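Local coordinates for glutaredoxin-like protein NRDH (Escherichia coli, PDB 1H75) that probably carries electrons, as a glutaredoxin-like redox protein, to the ribonucleotide reductase system NrdEF, at residues Cys14-Arg19 with Ser62-Asp67. Sequence-based numbering, arbitrary orientation.
Sequences CHATKR and SGFRPD
T17 OG1 meets the 62-67 loop through a single water, a worked example of how two segments can be joined with no direct hydrogen bond between 14-19 and 62-67; the direct tie comes one residue outside, from the Q13 side chain to F64 N. The water donates to T17 OG1 at 2.9 Å and to G63 O at 2.7 Å, and accepts from R65 N at 3.0 Å. A chi1 of -64° places T17 OG1 anti to the carbonyl carbon, where it bonds Q13 O and also takes a hydrogen from the water.

Beside this bridge the F64 ring is packed between two aliphatic groups. A16 CB sits over one face in a CH-pi contact, 3.7 Å from the ring centroid and displaced toward the rim, while P66 CD lies over the centre of the opposite face. T17 OG1 comes in at the ring edge, 3.5 Å from F64 CD1. With CG anti to the backbone N (chi1 176°), the ring reaches back to the helix. Cutting F64 back to alanine removes the ring, which would probably leave A16 CB and P66 CD without the surface they share and open a gap between helix and loop. Further along, R65 holds D67 side-on, NE and NH2 each bonding one carboxylate oxygen.

C14, in the first turn of helix 12-23, is disulfide-bonded to C11, a CxxC pair that is probably redox-active. In this thioredoxin-type fold, the contact ties helix 12-23 to the link between edge strand 59-62 and helix 66-69, whose I69 touches both T17 and F64.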
loop_
_atom_site.group_PDB
_atom_site.type_symbol
_atom_site.label_atom_id
_atom_site.label_comp_id
_atom_site.label_asym_id
_atom_site.label_seq_id
_atom_site.Cartn_x
_atom_site.Cartn_y
_atom_site.Cartn_z
ATOM N N CYS A 14 6.283 -2.726 -4.804
ATOM C CA CYS A 14 4.888 -3.092 -4.611
ATOM C C CYS A 14 4.812 -4.575 -4.255
ATOM O O CYS A 14 4.096 -4.980 -3.333
ATOM C CB CYS A 14 4.094 -2.865 -5.881
ATOM S SG CYS A 14 4.045 -1.151 -6.482
ATOM N N HIS A 15 5.535 -5.392 -5.017
ATOM C CA HIS A 15 5.548 -6.832 -4.771
ATOM C C HIS A 15 6.137 -7.128 -3.393
ATOM O O HIS A 15 5.607 -7.968 -2.649
ATOM C CB HIS A 15 6.353 -7.549 -5.867
ATOM C CG HIS A 15 6.369 -9.040 -5.730
ATOM N ND1 HIS A 15 7.279 -9.708 -4.937
ATOM C CD2 HIS A 15 5.565 -9.992 -6.261
ATOM C CE1 HIS A 15 7.033 -11.005 -4.986
ATOM N NE2 HIS A 15 5.998 -11.204 -5.780
ATOM N N ALA A 16 7.212 -6.424 -3.033
ATOM C CA ALA A 16 7.837 -6.628 -1.726
ATOM C C ALA A 16 6.819 -6.344 -0.618
ATOM O O ALA A 16 6.735 -7.060 0.388
ATOM C CB ALA A 16 9.041 -5.715 -1.568
ATOM N N THR A 17 6.040 -5.289 -0.807
ATOM C CA THR A 17 5.035 -4.912 0.185
ATOM C C THR A 17 3.941 -5.969 0.347
ATOM O O THR A 17 3.559 -6.310 1.473
ATOM C CB THR A 17 4.415 -3.548 -0.198
ATOM O OG1 THR A 17 5.445 -2.547 -0.151
ATOM C CG2 THR A 17 3.272 -3.180 0.761
ATOM N N LYS A 18 3.432 -6.484 -0.770
ATOM C CA LYS A 18 2.390 -7.506 -0.757
ATOM C C LYS A 18 2.904 -8.750 -0.029
ATOM O O LYS A 18 2.238 -9.294 0.854
ATOM C CB LYS A 18 1.987 -7.859 -2.197
ATOM C CG LYS A 18 1.084 -9.077 -2.338
ATOM C CD LYS A 18 0.741 -9.318 -3.812
ATOM C CE LYS A 18 0.016 -10.641 -4.023
ATOM N NZ LYS A 18 -0.360 -10.829 -5.456
ATOM N N ARG A 19 4.090 -9.189 -0.414
ATOM C CA ARG A 19 4.725 -10.355 0.187
ATOM C C ARG A 19 4.926 -10.160 1.694
ATOM O O ARG A 19 4.711 -11.082 2.483
ATOM C CB ARG A 19 6.083 -10.606 -0.476
ATOM C CG ARG A 19 6.885 -11.762 0.123
ATOM C CD ARG A 19 6.401 -13.121 -0.373
ATOM N NE ARG A 19 5.025 -13.404 0.018
ATOM C CZ ARG A 19 4.419 -14.573 -0.179
ATOM N NH1 ARG A 19 5.078 -15.571 -0.764
ATOM N NH2 ARG A 19 3.155 -14.743 0.189
ATOM N N SER A 62 4.385 5.707 1.212
ATOM C CA SER A 62 4.740 5.230 -0.129
ATOM C C SER A 62 6.071 4.488 -0.117
ATOM O O SER A 62 6.865 4.665 0.796
ATOM C CB SER A 62 4.820 6.405 -1.105
ATOM O OG SER A 62 5.792 7.374 -0.721
ATOM N N GLY A 63 6.299 3.674 -1.148
ATOM C CA GLY A 63 7.530 2.893 -1.241
ATOM C C GLY A 63 7.450 1.670 -0.351
ATOM O O GLY A 63 6.448 1.483 0.340
ATOM N N PHE A 64 8.479 0.823 -0.395
ATOM C CA PHE A 64 8.536 -0.374 0.445
ATOM C C PHE A 64 9.060 0.063 1.812
ATOM O O PHE A 64 10.215 0.488 1.955
ATOM C CB PHE A 64 9.464 -1.420 -0.166
ATOM C CG PHE A 64 9.652 -2.642 0.703
ATOM C CD1 PHE A 64 8.553 -3.393 1.115
ATOM C CD2 PHE A 64 10.930 -3.048 1.080
ATOM C CE1 PHE A 64 8.720 -4.539 1.894
ATOM C CE2 PHE A 64 11.110 -4.192 1.856
ATOM C CZ PHE A 64 10.003 -4.938 2.263
ATOM N N ARG A 65 8.193 -0.024 2.818
ATOM C CA ARG A 65 8.511 0.390 4.169
ATOM C C ARG A 65 8.188 -0.689 5.191
ATOM O O ARG A 65 7.112 -0.691 5.788
ATOM C CB ARG A 65 7.741 1.668 4.511
ATOM C CG ARG A 65 8.237 2.928 3.773
ATOM C CD ARG A 65 9.630 3.323 4.243
ATOM N NE ARG A 65 9.633 3.674 5.662
ATOM C CZ ARG A 65 9.328 4.880 6.146
ATOM N NH1 ARG A 65 9.004 5.881 5.328
ATOM N NH2 ARG A 65 9.310 5.069 7.458
ATOM N N PRO A 66 9.115 -1.633 5.391
ATOM C CA PRO A 66 8.934 -2.725 6.353
ATOM C C PRO A 66 8.568 -2.164 7.727
ATOM O O PRO A 66 7.750 -2.725 8.445
ATOM C CB PRO A 66 10.312 -3.381 6.407
ATOM C CG PRO A 66 10.898 -3.090 5.103
ATOM C CD PRO A 66 10.431 -1.706 4.731
ATOM N N ASP A 67 9.203 -1.052 8.096
ATOM C CA ASP A 67 8.940 -0.469 9.405
ATOM C C ASP A 67 7.517 0.026 9.580
ATOM O O ASP A 67 6.966 0.002 10.694
ATOM C CB ASP A 67 9.920 0.665 9.696
ATOM C CG ASP A 67 9.886 1.770 8.659
ATOM O OD1 ASP A 67 9.986 2.941 9.077
ATOM O OD2 ASP A 67 9.802 1.494 7.438
HETATM O O HOH W 1 5.416 -0.490 1.895
#